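Local coordinates for protein SVS_variant_AS1 (PDB 6TJA) that probably cyclises geranylgeranyl diphosphate to the diterpene spiroviolene, as an engineered variant of a reconstructed ancestral class I terpene cyclase, at residues 85-90 with 123-127; 110-115 with 149-154. All coordinates share one frame; numbering follows the deposited sequence.

Contact 1 (85-90 with 123-127); sequences AFDDHR and GDRFV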
loop_
_atom_site.group_PDB
_atom_site.type_symbol
_atom_site.label_atom_id
_atom_site.label_comp_id
_atom_site.label_asym_id
_atom_site.label_seq_id
_atom_site.Cartn_x
_atom_site.Cartn_y
_atom_site.Cartn_z
ATOM N N ALA A 85 -15.925 9.795 8.629
ATOM C CA ALA A 85 -15.762 9.981 10.082
ATOM C C ALA A 85 -14.259 10.021 10.432
ATOM O O ALA A 85 -13.818 10.943 11.163
ATOM C CB ALA A 85 -16.499 8.886 10.795
ATOM N N PHE A 86 -13.469 9.083 9.918
ATOM C CA PHE A 86 -12.012 9.016 10.192
ATOM C C PHE A 86 -11.326 10.240 9.569
ATOM O O PHE A 86 -10.487 10.891 10.214
ATOM C CB PHE A 86 -11.438 7.689 9.690
ATOM C CG PHE A 86 -9.985 7.484 10.020
ATOM C CD1 PHE A 86 -9.613 6.760 11.145
ATOM C CD2 PHE A 86 -8.991 7.995 9.196
ATOM C CE1 PHE A 86 -8.275 6.560 11.440
ATOM C CE2 PHE A 86 -7.654 7.798 9.503
ATOM C CZ PHE A 86 -7.300 7.101 10.632
ATOM N N ASP A 87 -11.690 10.590 8.342
ATOM C CA ASP A 87 -11.114 11.783 7.690
ATOM C C ASP A 87 -11.346 12.990 8.606
ATOM O O ASP A 87 -10.367 13.680 8.909
ATOM C CB ASP A 87 -11.680 12.034 6.290
ATOM C CG ASP A 87 -10.981 13.198 5.611
ATOM O OD1 ASP A 87 -9.740 13.131 5.467
ATOM O OD2 ASP A 87 -11.666 14.181 5.275
ATOM N N ASP A 88 -12.580 13.204 9.078
ATOM C CA ASP A 88 -12.995 14.465 9.757
ATOM C C ASP A 88 -12.451 14.551 11.201
ATOM O O ASP A 88 -12.184 15.676 11.626
ATOM C CB ASP A 88 -14.515 14.638 9.702
ATOM C CG ASP A 88 -15.037 15.857 10.444
ATOM O OD1 ASP A 88 -15.010 16.973 9.872
ATOM O OD2 ASP A 88 -15.490 15.658 11.573
ATOM N N HIS A 89 -12.258 13.443 11.891
ATOM C CA HIS A 89 -11.755 13.455 13.242
ATOM C C HIS A 89 -10.265 13.172 13.410
ATOM O O HIS A 89 -9.721 13.498 14.416
ATOM C CB HIS A 89 -12.489 12.439 14.100
ATOM C CG HIS A 89 -13.911 12.773 14.350
ATOM N ND1 HIS A 89 -14.945 12.127 13.716
ATOM C CD2 HIS A 89 -14.482 13.679 15.170
ATOM C CE1 HIS A 89 -16.091 12.632 14.120
ATOM N NE2 HIS A 89 -15.838 13.574 15.005
ATOM N N ARG A 90 -9.612 12.556 12.445
ATOM C CA ARG A 90 -8.216 12.198 12.615
ATOM C C ARG A 90 -7.269 12.625 11.551
ATOM O O ARG A 90 -6.104 12.578 11.738
ATOM C CB ARG A 90 -8.074 10.683 12.669
ATOM C CG ARG A 90 -8.877 10.002 13.723
ATOM C CD ARG A 90 -8.048 9.689 14.939
ATOM N NE ARG A 90 -8.893 9.559 16.094
ATOM C CZ ARG A 90 -9.079 8.442 16.765
ATOM N NH1 ARG A 90 -8.470 7.322 16.416
ATOM N NH2 ARG A 90 -9.896 8.452 17.786
ATOM N N GLY A 123 -7.279 1.989 22.683
ATOM C CA GLY A 123 -8.003 3.208 22.981
ATOM C C GLY A 123 -8.512 3.924 21.745
ATOM O O GLY A 123 -8.906 5.088 21.825
ATOM N N ASP A 124 -8.511 3.245 20.599
ATOM C CA ASP A 124 -8.982 3.871 19.396
ATOM C C ASP A 124 -10.370 3.436 19.004
ATOM O O ASP A 124 -10.574 2.306 18.673
ATOM C CB ASP A 124 -8.041 3.437 18.365
ATOM C CG ASP A 124 -7.980 4.342 17.320
ATOM O OD1 ASP A 124 -9.020 4.903 16.971
ATOM O OD2 ASP A 124 -6.904 4.682 16.865
ATOM N N ARG A 125 -11.312 4.356 18.959
ATOM C CA ARG A 125 -12.720 3.937 18.728
ATOM C C ARG A 125 -12.965 3.688 17.227
ATOM O O ARG A 125 -13.970 3.011 16.890
ATOM C CB ARG A 125 -13.663 4.991 19.310
ATOM C CG ARG A 125 -13.534 6.372 18.681
ATOM C CD ARG A 125 -14.584 7.308 19.249
ATOM N NE ARG A 125 -14.742 8.534 18.472
ATOM C CZ ARG A 125 -13.921 9.580 18.521
ATOM N NH1 ARG A 125 -12.845 9.562 19.293
ATOM N NH2 ARG A 125 -14.178 10.638 17.773
ATOM N N PHE A 126 -12.092 4.194 16.342
ATOM C CA PHE A 126 -12.209 3.949 14.886
ATOM C C PHE A 126 -11.844 2.494 14.577
ATOM O O PHE A 126 -12.358 1.978 13.587
ATOM C CB PHE A 126 -11.409 4.978 14.090
ATOM C CG PHE A 126 -12.145 6.282 14.013
ATOM C CD1 PHE A 126 -13.245 6.423 13.175
ATOM C CD2 PHE A 126 -11.774 7.359 14.810
ATOM C CE1 PHE A 126 -13.978 7.608 13.154
ATOM C CE2 PHE A 126 -12.498 8.548 14.779
ATOM C CZ PHE A 126 -13.605 8.668 13.962
ATOM N N VAL A 127 -11.012 1.846 15.404
ATOM C CA VAL A 127 -10.383 0.549 15.016
ATOM C C VAL A 127 -11.418 -0.576 15.065
ATOM O O VAL A 127 -11.549 -1.277 14.067
ATOM C CB VAL A 127 -9.090 0.246 15.792
ATOM C CG1 VAL A 127 -8.775 -1.242 15.858
ATOM C CG2 VAL A 127 -7.933 1.026 15.194
#
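Asp124 and Arg90 lie alongside each other, their side chains running in opposite directions, and a short salt bridge joins Arg90 NH1 to Asp124 OD1 at 2.5 Å. The arginine comes to the syn side of this oxygen, although the carboxylate and guanidinium planes are turned 48° apart. On its anti side, and from the opposite face of the carboxylate, Asp124 OD1 accepts from Phe126 N at 3.2 Å. Aspartate suits the place because its short arm can cap the turn that leads into helix 126-140 and pair with an arginine at once.

Arg125 is directed by its NE, which donates to Met41 O. Its NH2 then lies over one face of the His89 ring, 4.0 Å from His89 CD2, while Asp88 OD2 covers the opposite face. Arg125 NH1 and Arg90 NH2 are two donors at 3.5 Å; the carboxylate of Asp124 probably eases this meeting of like charges. His89 and Arg90 stand inside the sequence Asp87-Asp88-His-Arg-Cys-Asp92, which fits the aspartate-rich motif that binds magnesium in class I terpene cyclases.

Phe126 is a knob set among Ala85, Phe86, His89 and Arg90, a hole that its large flat ring suits. Phe86 CA makes a CH-pi contact over its face, 4.2 Å from the centroid, and the Phe86 ring turns an edge to that face in a T-shaped pair with planes at 84°. Arg90, bent at chi2 (-99°), instead brings a face of its guanidinium against the ring's edge, CZ lying 3.5 Å from Phe126 CD2. His89 ND1 touches Phe126 CZ at 3.7 Å while donating to Ala85 O, which fixes the turn of the imidazole. Outside the two segments, Trp82 stacks on Phe86 and donates from NE1 to Phe126 O.

Contact 2 (110-115 with 149-154); sequences VQRALE and FVHAHR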
loop_
_atom_site.group_PDB
_atom_site.type_symbol
_atom_site.label_atom_id
_atom_site.label_comp_id
_atom_site.label_asym_id
_atom_site.label_seq_id
_atom_site.Cartn_x
_atom_site.Cartn_y
_atom_site.Cartn_z
ATOM N N VAL A 110 -3.841 1.518 12.342
ATOM C CA VAL A 110 -5.151 1.294 11.664
ATOM C C VAL A 110 -4.962 0.292 10.510
ATOM O O VAL A 110 -5.749 -0.679 10.414
ATOM C CB VAL A 110 -5.753 2.627 11.198
ATOM C CG1 VAL A 110 -6.988 2.439 10.344
ATOM C CG2 VAL A 110 -6.070 3.486 12.395
ATOM N N GLN A 111 -3.948 0.508 9.675
ATOM C CA GLN A 111 -3.685 -0.398 8.542
ATOM C C GLN A 111 -3.484 -1.831 9.098
ATOM O O GLN A 111 -4.138 -2.746 8.597
ATOM C CB GLN A 111 -2.572 0.174 7.665
ATOM C CG GLN A 111 -2.286 -0.670 6.439
ATOM C CD GLN A 111 -3.382 -0.709 5.398
ATOM O OE1 GLN A 111 -4.137 0.264 5.201
ATOM N NE2 GLN A 111 -3.439 -1.834 4.683
ATOM N N ARG A 112 -2.701 -2.017 10.156
ATOM C CA ARG A 112 -2.437 -3.358 10.728
ATOM C C ARG A 112 -3.747 -4.005 11.202
ATOM O O ARG A 112 -3.963 -5.180 10.879
ATOM C CB ARG A 112 -1.389 -3.299 11.838
ATOM C CG ARG A 112 -0.998 -4.675 12.370
ATOM C CD ARG A 112 -0.295 -5.500 11.310
ATOM N NE ARG A 112 -0.127 -6.900 11.642
ATOM C CZ ARG A 112 0.148 -7.860 10.763
ATOM N NH1 ARG A 112 0.296 -7.569 9.479
ATOM N NH2 ARG A 112 0.320 -9.109 11.180
ATOM N N ALA A 113 -4.613 -3.255 11.873
ATOM C CA ALA A 113 -5.949 -3.705 12.343
ATOM C C ALA A 113 -6.796 -4.227 11.181
ATOM O O ALA A 113 -7.559 -5.210 11.384
ATOM C CB ALA A 113 -6.645 -2.567 13.044
ATOM N N LEU A 114 -6.694 -3.578 10.015
ATOM C CA LEU A 114 -7.447 -3.961 8.788
ATOM C C LEU A 114 -6.955 -5.328 8.288
ATOM O O LEU A 114 -7.787 -6.077 7.791
ATOM C CB LEU A 114 -7.265 -2.880 7.718
ATOM C CG LEU A 114 -7.920 -3.164 6.372
ATOM C CD1 LEU A 114 -9.430 -3.406 6.519
ATOM C CD2 LEU A 114 -7.656 -2.019 5.393
ATOM N N GLU A 115 -5.657 -5.613 8.430
ATOM C CA GLU A 115 -4.989 -6.814 7.874
ATOM C C GLU A 115 -4.939 -7.958 8.897
ATOM O O GLU A 115 -4.803 -9.094 8.462
ATOM C CB GLU A 115 -3.558 -6.473 7.450
ATOM C CG GLU A 115 -3.534 -5.454 6.333
ATOM C CD GLU A 115 -2.233 -5.255 5.584
ATOM O OE1 GLU A 115 -1.587 -6.265 5.229
ATOM O OE2 GLU A 115 -1.916 -4.074 5.293
ATOM N N PHE A 149 -8.507 -4.402 -1.589
ATOM C CA PHE A 149 -9.079 -3.336 -0.720
ATOM C C PHE A 149 -8.012 -2.846 0.282
ATOM O O PHE A 149 -7.810 -1.603 0.431
ATOM C CB PHE A 149 -10.360 -3.767 -0.005
ATOM C CG PHE A 149 -10.879 -2.676 0.895
ATOM C CD1 PHE A 149 -11.550 -1.586 0.368
ATOM C CD2 PHE A 149 -10.598 -2.680 2.258
ATOM C CE1 PHE A 149 -11.950 -0.530 1.180
ATOM C CE2 PHE A 149 -11.007 -1.628 3.070
ATOM C CZ PHE A 149 -11.681 -0.563 2.531
ATOM N N VAL A 150 -7.330 -3.804 0.918
ATOM C CA VAL A 150 -6.284 -3.544 1.936
ATOM C C VAL A 150 -5.234 -2.624 1.305
ATOM O O VAL A 150 -4.797 -1.665 1.966
ATOM C CB VAL A 150 -5.667 -4.862 2.442
ATOM C CG1 VAL A 150 -4.350 -4.633 3.148
ATOM C CG2 VAL A 150 -6.626 -5.642 3.326
ATOM N N HIS A 151 -4.804 -2.930 0.089
ATOM C CA HIS A 151 -3.702 -2.203 -0.596
ATOM C C HIS A 151 -4.180 -0.797 -0.998
ATOM O O HIS A 151 -3.380 0.141 -0.955
ATOM C CB HIS A 151 -3.205 -3.027 -1.794
ATOM C CG HIS A 151 -2.365 -4.193 -1.427
ATOM N ND1 HIS A 151 -1.419 -4.128 -0.414
ATOM C CD2 HIS A 151 -2.274 -5.429 -1.947
ATOM C CE1 HIS A 151 -0.825 -5.306 -0.306
ATOM N NE2 HIS A 151 -1.319 -6.114 -1.243
ATOM N N ALA A 152 -5.428 -0.664 -1.421
ATOM C CA ALA A 152 -6.043 0.632 -1.787
ATOM C C ALA A 152 -6.080 1.521 -0.536
ATOM O O ALA A 152 -5.766 2.745 -0.650
ATOM C CB ALA A 152 -7.432 0.437 -2.369
ATOM N N HIS A 153 -6.392 0.902 0.592
ATOM C CA HIS A 153 -6.465 1.512 1.886
ATOM C C HIS A 153 -5.137 2.088 2.360
ATOM O O HIS A 153 -5.094 3.172 2.829
ATOM C CB HIS A 153 -6.997 0.501 2.871
ATOM C CG HIS A 153 -7.452 1.068 4.168
ATOM N ND1 HIS A 153 -6.611 1.251 5.232
ATOM C CD2 HIS A 153 -8.682 1.399 4.606
ATOM C CE1 HIS A 153 -7.297 1.692 6.259
ATOM N NE2 HIS A 153 -8.554 1.787 5.905
ATOM N N ARG A 154 -4.064 1.338 2.218
ATOM C CA ARG A 154 -2.780 1.841 2.588
ATOM C C ARG A 154 -2.402 2.971 1.650
ATOM O O ARG A 154 -1.808 3.891 2.064
ATOM C CB ARG A 154 -1.677 0.782 2.612
ATOM C CG ARG A 154 -0.349 1.388 3.037
ATOM C CD ARG A 154 0.750 0.487 3.539
ATOM N NE ARG A 154 0.560 -0.826 3.058
ATOM C CZ ARG A 154 0.395 -1.909 3.768
ATOM N NH1 ARG A 154 0.499 -1.940 5.053
ATOM N NH2 ARG A 154 0.200 -2.995 3.118
HETATM O O HOH W 1 0.647 -5.801 4.298
#
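Val110 touches His153 through CG1, which lies at the edge of the imidazole, a small branched group filling the space beside a ring. Gln111, the next residue, carries most of the polar part of the contact. With CG anti to the backbone N and the chain bent at chi2 (68°), its amide is swung across to helix 143-169. Gln111 OE1 takes the N-H of His153 ND1 at 2.7 Å, nearly in the imidazole plane and fairly straight at 161°. Gln111 NE2 gives one hydrogen to Val150 O at 3.0 Å, from above the carbonyl plane, and another to Glu115 OE2 at 2.8 Å. These bonds hold the buried amide against rotation, and an alanine here would probably leave His153 ND1 without its acceptor and Glu115 without the donor that helps to place it.

Leu114 puts CD2 over a face of the same imidazole in a CH-pi contact, 3.5 Å from the centroid, while its CG meets Val150 CG2. Glu115 pairs with Arg154, OE2 to NH2 at 3.2 Å, and a water bridges Glu115 OE1 to that same nitrogen. Arg147 gives OE1 a further positive partner, so the buried carboxylate is likely to stay ionised. Val150 CG1 packs against Glu115 CD.

The two helix segments run antiparallel (177°) with axes 10.4 Å apart. Helix 126-140 adds Leu130 and Ala134 against Leu114, helix 70-91 sets Trp82 and Phe86 against Val110, and on helix 143-169 His151 stacks on His151 of the second subunit.

In the fold
Four helices that follow one another in the chain, 70-91, 100-115, 126-140 and 143-169, are joined here in an alternating order: contact 1 ties the first to the start of the third, contact 2 the second to the fourth. Their centres are 14 Å apart, and they touch directly: Val127 CG1 packs on Ala113 CB at 3.8 Å, and Phe86 CE1 on Val110 CG2 at 3.9 Å. Both belong to the family's metal-binding region in an all-helical terpene cyclase fold. Contact 1, only partly buried, involves the helix end bearing the probable metal-binding motif, whereas the buried contact 2 continues the packing toward the interface with the second subunit.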